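Local coordinates for protein aerobactin synthase IucA (Klebsiella pneumoniae subsp. pneumoniae, PDB 5JM8) that acts as an ATP-binding NIS synthetase of aerobactin biosynthesis, probably using ATP to join a hydroxylysine derivative to citrate on the way to this siderophore, at residues Glu105-Arg110 and Phe151-Lys156; Leu285-Arg290 and Phe545-Asn550. All coordinates share one frame; numbering follows the deposited sequence.

Contact 1: residues Glu105-Arg110 and Phe151-Lys156; sequences ETFHQR and FHPAPK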
loop_
_atom_site.group_PDB
_atom_site.type_symbol
_atom_site.label_atom_id
_atom_site.label_comp_id
_atom_site.label_asym_id
_atom_site.label_seq_id
_atom_site.Cartn_x
_atom_site.Cartn_y
_atom_site.Cartn_z
ATOM N N GLU A 105 -38.616 9.053 -35.494
ATOM C CA GLU A 105 -37.412 8.489 -36.094
ATOM C C GLU A 105 -36.160 8.941 -35.343
ATOM O O GLU A 105 -35.156 8.226 -35.315
ATOM C CB GLU A 105 -37.313 8.877 -37.571
ATOM C CG GLU A 105 -36.159 8.212 -38.318
ATOM C CD GLU A 105 -36.176 6.695 -38.208
ATOM O OE1 GLU A 105 -37.278 6.111 -38.117
ATOM O OE2 GLU A 105 -35.085 6.085 -38.206
ATOM N N THR A 106 -36.219 10.130 -34.750
ATOM C CA THR A 106 -35.148 10.606 -33.881
ATOM C C THR A 106 -35.077 9.744 -32.627
ATOM O O THR A 106 -33.997 9.411 -32.143
ATOM C CB THR A 106 -35.353 12.075 -33.464
ATOM O OG1 THR A 106 -35.387 12.908 -34.628
ATOM C CG2 THR A 106 -34.229 12.538 -32.551
ATOM N N PHE A 107 -36.243 9.402 -32.095
ATOM C CA PHE A 107 -36.335 8.558 -30.915
ATOM C C PHE A 107 -35.769 7.171 -31.198
ATOM O O PHE A 107 -34.979 6.645 -30.417
ATOM C CB PHE A 107 -37.792 8.459 -30.456
ATOM C CG PHE A 107 -38.017 7.496 -29.322
ATOM C CD1 PHE A 107 -37.666 7.831 -28.024
ATOM C CD2 PHE A 107 -38.608 6.263 -29.551
ATOM C CE1 PHE A 107 -37.885 6.947 -26.981
ATOM C CE2 PHE A 107 -38.830 5.376 -28.509
ATOM C CZ PHE A 107 -38.468 5.720 -27.224
ATOM N N HIS A 108 -36.160 6.592 -32.328
ATOM C CA HIS A 108 -35.750 5.235 -32.670
ATOM C C HIS A 108 -34.256 5.137 -32.959
ATOM O O HIS A 108 -33.615 4.165 -32.563
ATOM C CB HIS A 108 -36.534 4.723 -33.880
ATOM C CG HIS A 108 -36.241 3.294 -34.223
ATOM N ND1 HIS A 108 -35.259 2.931 -35.119
ATOM C CD2 HIS A 108 -36.795 2.139 -33.784
ATOM C CE1 HIS A 108 -35.224 1.614 -35.220
ATOM N NE2 HIS A 108 -36.147 1.110 -34.421
ATOM N N GLN A 109 -33.704 6.127 -33.656
ATOM C CA GLN A 109 -32.279 6.102 -33.975
ATOM C C GLN A 109 -31.460 6.201 -32.689
ATOM O O GLN A 109 -30.448 5.521 -32.540
ATOM C CB GLN A 109 -31.900 7.229 -34.952
ATOM C CG GLN A 109 -32.059 8.643 -34.412
ATOM C CD GLN A 109 -31.586 9.709 -35.389
ATOM O OE1 GLN A 109 -31.251 9.414 -36.537
ATOM N NE2 GLN A 109 -31.553 10.957 -34.931
ATOM N N ARG A 110 -31.920 7.030 -31.756
ATOM C CA ARG A 110 -31.244 7.190 -30.471
ATOM C C ARG A 110 -31.275 5.895 -29.660
ATOM O O ARG A 110 -30.303 5.553 -28.990
ATOM C CB ARG A 110 -31.879 8.330 -29.669
ATOM C CG ARG A 110 -31.506 9.716 -30.178
ATOM C CD ARG A 110 -32.226 10.823 -29.418
ATOM N NE ARG A 110 -31.789 12.154 -29.836
ATOM C CZ ARG A 110 -32.277 13.291 -29.346
ATOM N NH1 ARG A 110 -33.228 13.268 -28.423
ATOM N NH2 ARG A 110 -31.817 14.454 -29.785
ATOM N N PHE A 151 -34.624 1.847 -16.538
ATOM C CA PHE A 151 -35.953 2.176 -17.048
ATOM C C PHE A 151 -35.920 3.434 -17.912
ATOM O O PHE A 151 -36.769 4.315 -17.790
ATOM C CB PHE A 151 -36.942 2.338 -15.888
ATOM C CG PHE A 151 -37.391 1.033 -15.304
ATOM C CD1 PHE A 151 -36.551 0.307 -14.477
ATOM C CD2 PHE A 151 -38.644 0.524 -15.589
ATOM C CE1 PHE A 151 -36.956 -0.898 -13.940
ATOM C CE2 PHE A 151 -39.053 -0.681 -15.056
ATOM C CZ PHE A 151 -38.207 -1.394 -14.233
ATOM N N HIS A 152 -34.914 3.501 -18.777
ATOM C CA HIS A 152 -34.842 4.510 -19.825
ATOM C C HIS A 152 -34.708 3.772 -21.156
ATOM O O HIS A 152 -34.060 2.729 -21.214
ATOM C CB HIS A 152 -33.663 5.459 -19.600
ATOM C CG HIS A 152 -33.748 6.725 -20.394
ATOM N ND1 HIS A 152 -33.255 6.835 -21.676
ATOM C CD2 HIS A 152 -34.275 7.935 -20.090
ATOM C CE1 HIS A 152 -33.473 8.057 -22.128
ATOM N NE2 HIS A 152 -34.090 8.745 -21.184
ATOM N N PRO A 153 -35.340 4.287 -22.223
ATOM C CA PRO A 153 -35.229 3.598 -23.515
ATOM C C PRO A 153 -33.854 3.735 -24.168
ATOM O O PRO A 153 -33.396 2.805 -24.833
ATOM C CB PRO A 153 -36.301 4.284 -24.367
ATOM C CG PRO A 153 -36.482 5.623 -23.745
ATOM C CD PRO A 153 -36.289 5.413 -22.281
ATOM N N ALA A 154 -33.219 4.888 -23.984
ATOM C CA ALA A 154 -31.901 5.152 -24.549
ATOM C C ALA A 154 -30.948 5.696 -23.484
ATOM O O ALA A 154 -30.553 6.860 -23.538
ATOM C CB ALA A 154 -32.015 6.130 -25.703
ATOM N N PRO A 155 -30.574 4.849 -22.513
ATOM C CA PRO A 155 -29.712 5.267 -21.400
ATOM C C PRO A 155 -28.277 5.602 -21.811
ATOM O O PRO A 155 -27.565 6.235 -21.030
ATOM C CB PRO A 155 -29.730 4.049 -20.472
ATOM C CG PRO A 155 -30.044 2.899 -21.356
ATOM C CD PRO A 155 -30.960 3.431 -22.408
ATOM N N LYS A 156 -27.865 5.190 -23.009
ATOM C CA LYS A 156 -26.497 5.416 -23.476
ATOM C C LYS A 156 -26.455 6.236 -24.761
ATOM O O LYS A 156 -25.659 5.962 -25.656
ATOM C CB LYS A 156 -25.779 4.079 -23.693
ATOM C CG LYS A 156 -25.635 3.237 -22.433
ATOM C CD LYS A 156 -24.751 3.925 -21.399
ATOM C CE LYS A 156 -24.544 3.054 -20.174
ATOM N NZ LYS A 156 -23.766 3.752 -19.117
#
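Phe-107 and Pro-153 form a buried, apolar helix-to-loop contact, in which helix 101-124 receives the irregular chain that runs from helix 138-142 to helix 163-169. Here a proline and an alanine carry the loop side of the contact, with no hydrogen bond passing directly between the two segments. The phenylalanine offers its edge: CG stands anti to the backbone N (chi1 174°), and the ring reaches the proline almost within its own plane, with CE1 3.8 Å from CG of Pro-153 and CZ 3.9 Å from its CB. The two side chains cross at about a right angle. Almost a turn further along the helix, O of Arg-110 is met by the methyl of Ala-154, with CB 3.8 Å away. The arginine's own side chain leads off elsewhere; one face of its guanidinium is met by Thr-106 CG2, and NH1 makes a salt bridge to Asp-551. Further along helix 101-124, Ser-114 and His-117 hydrogen-bond the backbone of Lys-156, while Phe-19 of helix 14-26 packs on both Phe-107 and Pro-153. Within the loop, a bond from Ala-154 N to His-152 ND1 spans the proline and probably helps to fix the bend; it is 3.0 Å long, bent at the hydrogen (139°) and tilted 27° from the imidazole plane.

Contact 2: residues Leu285-Arg290 and Phe545-Asn550; sequences LTNSVR and FFCYLN. With ATP (adenosine-5'-triphosphate), chain I.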
loop_
_atom_site.group_PDB
_atom_site.type_symbol
_atom_site.label_atom_id
_atom_site.label_comp_id
_atom_site.label_asym_id
_atom_site.label_seq_id
_atom_site.Cartn_x
_atom_site.Cartn_y
_atom_site.Cartn_z
ATOM N N LEU A 285 -27.364 13.432 -22.099
ATOM C CA LEU A 285 -27.461 12.140 -21.423
ATOM C C LEU A 285 -28.844 12.014 -20.780
ATOM O O LEU A 285 -29.228 12.858 -19.970
ATOM C CB LEU A 285 -26.362 11.992 -20.366
ATOM C CG LEU A 285 -24.915 12.205 -20.823
ATOM C CD1 LEU A 285 -23.989 12.244 -19.618
ATOM C CD2 LEU A 285 -24.473 11.120 -21.796
ATOM N N THR A 286 -29.570 10.954 -21.141
ATOM C CA THR A 286 -30.973 10.746 -20.746
ATOM C C THR A 286 -31.790 12.038 -20.628
ATOM O O THR A 286 -31.967 12.576 -19.533
ATOM C CB THR A 286 -31.087 9.994 -19.399
ATOM O OG1 THR A 286 -30.282 10.642 -18.407
ATOM C CG2 THR A 286 -30.653 8.541 -19.551
ATOM N N ASN A 287 -32.294 12.502 -21.769
ATOM C CA ASN A 287 -33.147 13.691 -21.873
ATOM C C ASN A 287 -32.771 14.850 -20.944
ATOM O O ASN A 287 -33.622 15.417 -20.256
ATOM C CB ASN A 287 -34.627 13.306 -21.656
ATOM C CG ASN A 287 -34.850 12.431 -20.430
ATOM O OD1 ASN A 287 -34.762 11.205 -20.505
ATOM N ND2 ASN A 287 -35.191 13.056 -19.309
ATOM N N SER A 288 -31.491 15.204 -20.944
ATOM C CA SER A 288 -31.038 16.449 -20.333
ATOM C C SER A 288 -29.643 16.823 -20.814
ATOM O O SER A 288 -28.694 16.050 -20.666
ATOM C CB SER A 288 -31.042 16.349 -18.805
ATOM O OG SER A 288 -30.541 17.543 -18.225
ATOM N N VAL A 289 -29.532 18.009 -21.405
ATOM C CA VAL A 289 -28.232 18.600 -21.670
ATOM C C VAL A 289 -27.552 18.778 -20.320
ATOM O O VAL A 289 -28.198 19.156 -19.339
ATOM C CB VAL A 289 -28.338 19.949 -22.410
ATOM C CG1 VAL A 289 -29.047 20.988 -21.545
ATOM C CG2 VAL A 289 -26.960 20.444 -22.809
ATOM N N ARG A 290 -26.257 18.495 -20.264
ATOM C CA ARG A 290 -25.563 18.408 -18.985
ATOM C C ARG A 290 -24.708 19.636 -18.706
ATOM O O ARG A 290 -23.636 19.541 -18.109
ATOM C CB ARG A 290 -24.711 17.139 -18.952
ATOM C CG ARG A 290 -25.535 15.858 -18.976
ATOM C CD ARG A 290 -26.366 15.708 -17.714
ATOM N NE ARG A 290 -27.291 14.583 -17.785
ATOM C CZ ARG A 290 -28.234 14.338 -16.883
ATOM N NH1 ARG A 290 -28.382 15.144 -15.839
ATOM N NH2 ARG A 290 -29.033 13.290 -17.023
ATOM N N PHE A 545 -39.876 6.955 -20.843
ATOM C CA PHE A 545 -40.043 6.475 -22.213
ATOM C C PHE A 545 -40.806 7.484 -23.077
ATOM O O PHE A 545 -40.366 7.814 -24.179
ATOM C CB PHE A 545 -40.758 5.119 -22.212
ATOM C CG PHE A 545 -40.970 4.535 -23.585
ATOM C CD1 PHE A 545 -42.014 4.979 -24.377
ATOM C CD2 PHE A 545 -40.148 3.531 -24.073
ATOM C CE1 PHE A 545 -42.228 4.450 -25.634
ATOM C CE2 PHE A 545 -40.360 2.995 -25.330
ATOM C CZ PHE A 545 -41.396 3.457 -26.112
ATOM N N PHE A 546 -41.939 7.977 -22.584
ATOM C CA PHE A 546 -42.746 8.924 -23.351
ATOM C C PHE A 546 -42.243 10.348 -23.144
ATOM O O PHE A 546 -42.565 11.249 -23.918
ATOM C CB PHE A 546 -44.224 8.807 -22.971
ATOM C CG PHE A 546 -44.842 7.501 -23.379
ATOM C CD1 PHE A 546 -45.132 7.242 -24.708
ATOM C CD2 PHE A 546 -45.118 6.527 -22.435
ATOM C CE1 PHE A 546 -45.692 6.037 -25.088
ATOM C CE2 PHE A 546 -45.677 5.323 -22.807
ATOM C CZ PHE A 546 -45.966 5.078 -24.138
ATOM N N CYS A 547 -41.441 10.543 -22.102
ATOM C CA CYS A 547 -40.778 11.821 -21.880
ATOM C C CYS A 547 -39.651 12.005 -22.888
ATOM O O CYS A 547 -39.403 13.110 -23.371
ATOM C CB CYS A 547 -40.230 11.909 -20.455
ATOM S SG CYS A 547 -39.391 13.465 -20.072
ATOM N N TYR A 548 -38.974 10.906 -23.203
ATOM C CA TYR A 548 -37.838 10.922 -24.117
ATOM C C TYR A 548 -38.310 11.011 -25.566
ATOM O O TYR A 548 -37.630 11.571 -26.428
ATOM C CB TYR A 548 -36.990 9.668 -23.910
ATOM C CG TYR A 548 -35.629 9.718 -24.553
ATOM C CD1 TYR A 548 -34.651 10.561 -24.063
ATOM C CD2 TYR A 548 -35.318 8.913 -25.638
ATOM C CE1 TYR A 548 -33.405 10.614 -24.634
ATOM C CE2 TYR A 548 -34.069 8.956 -26.218
ATOM C CZ TYR A 548 -33.115 9.810 -25.708
ATOM O OH TYR A 548 -31.868 9.861 -26.273
ATOM N N LEU A 549 -39.487 10.451 -25.815
ATOM C CA LEU A 549 -40.120 10.492 -27.126
ATOM C C LEU A 549 -40.588 11.910 -27.458
ATOM O O LEU A 549 -40.671 12.288 -28.628
ATOM C CB LEU A 549 -41.289 9.507 -27.150
ATOM C CG LEU A 549 -42.170 9.380 -28.392
ATOM C CD1 LEU A 549 -41.368 8.980 -29.621
ATOM C CD2 LEU A 549 -43.253 8.356 -28.100
ATOM N N ASN A 550 -40.888 12.683 -26.414
ATOM C CA ASN A 550 -41.252 14.095 -26.549
ATOM C C ASN A 550 -40.214 15.028 -25.927
ATOM O O ASN A 550 -40.324 15.385 -24.753
ATOM C CB ASN A 550 -42.609 14.360 -25.893
ATOM C CG ASN A 550 -43.747 13.649 -26.592
ATOM O OD1 ASN A 550 -43.700 13.407 -27.800
ATOM N ND2 ASN A 550 -44.788 13.318 -25.835
HETATM P PG ATP I . -23.670 13.999 -10.335
HETATM O O1G ATP I . -22.219 13.951 -10.742
HETATM O O2G ATP I . -24.078 12.873 -9.416
HETATM O O3G ATP I . -24.127 15.356 -9.855
HETATM P PB ATP I . -25.776 14.447 -12.290
HETATM O O1B ATP I . -25.662 14.446 -13.794
HETATM O O2B ATP I . -25.996 15.754 -11.561
HETATM O O3B ATP I . -24.485 13.669 -11.695
HETATM P PA ATP I . -28.423 13.371 -12.481
HETATM O O1A ATP I . -28.760 14.745 -13.003
HETATM O O2A ATP I . -29.313 12.722 -11.449
HETATM O O3A ATP I . -26.935 13.408 -11.866
HETATM O "O5'" ATP I . -28.273 12.333 -13.699
HETATM C "C5'" ATP I . -27.930 10.988 -13.387
HETATM C "C4'" ATP I . -27.116 10.338 -14.496
HETATM O "O4'" ATP I . -26.870 8.979 -14.129
HETATM C "C3'" ATP I . -27.828 10.326 -15.840
HETATM O "O3'" ATP I . -26.949 10.829 -16.855
HETATM C "C2'" ATP I . -28.193 8.877 -16.099
HETATM O "O2'" ATP I . -27.941 8.496 -17.450
HETATM C "C1'" ATP I . -27.308 8.083 -15.152
HETATM N N9 ATP I . -28.037 6.954 -14.532
HETATM C C8 ATP I . -27.674 5.667 -14.654
HETATM N N7 ATP I . -28.530 4.860 -13.979
HETATM C C5 ATP I . -29.461 5.646 -13.411
HETATM C C6 ATP I . -30.649 5.431 -12.560
HETATM N N6 ATP I . -30.991 4.173 -12.195
HETATM N N1 ATP I . -31.356 6.519 -12.179
HETATM C C2 ATP I . -31.006 7.766 -12.549
HETATM N N3 ATP I . -29.935 8.027 -13.321
HETATM C C4 ATP I . -29.136 7.029 -13.778
#
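Beside the ATP pocket, Asn-287 meets Tyr-548 where a ligand-binding turn leans on helix 545-549. The tyrosine presents its edge: CE1 lies 3.6 Å from the backbone N of Asn-287, and CD1 lies 3.7 Å from the asparagine CB, which sits in the ring plane. The amide also brings OD1 close to CD1, but its plane is turned 66° from the ring, so the two flat groups do not stack. With chi1 at 48°, CG of Asn-287 stands between the backbone N and the carbonyl carbon, folded back over its own main chain; OD1 is probably held by a hydrogen bond to His-152, whose ring in turn meets Tyr-548 edge-to-face. Cys-547 adds a looser approach, its SG 4.3 Å from Asn-287 ND2. The motif behind this is a tight hairpin-like turn between strand 275-284 and the short, weakly bonded strand at about 289-290: Thr-286 and Asn-287 at its tip both take positive phi, and Leu-285 N bonds Ser-288 O across its base. Asn-287 points its side chain toward the helix, whereas that of Thr-286 points away from it and meets the ribose. On the nucleotide side Arg-290, bent at chi2 (-66°), swings its guanidinium back to Leu-285 O, which receives NH2 at 3.0 Å from above the carbonyl plane and NE more weakly. Ser-288 CB lies over the centre of one guanidinium face, which should help to fix the group's rotation. From this position NH1 of Arg-290 makes a weak hydrogen bond of 2.9 Å to O1A of the ATP α-phosphate. Separately, Thr-286 OG1 and the ribose O2' are 3.3 Å apart in another weak bond.

In the fold
Contacts 1 and 2 lie side by side, their centres about 8 Å apart, but differ in how they stand to the nucleotide. Contact 1 lies further from it, with the Ala-154 side chain about 10 Å from ATP, while contact 2 includes residues that touch it. Contact 1 is also the more buried, joined across its segments by van der Waals packing without a hydrogen bond; contact 2 is only partly buried, sets an amide against an aromatic edge, and extends into polar bonds to ATP. Helix 545-549 adjoins both: Phe-107 CE1 is 3.5 Å from Tyr-548 CD2, and Arg-110 CD is 3.3 Å from Tyr-548 OH. His-152 bridges the two, linking loop 151-156 to the nucleotide-binding turn.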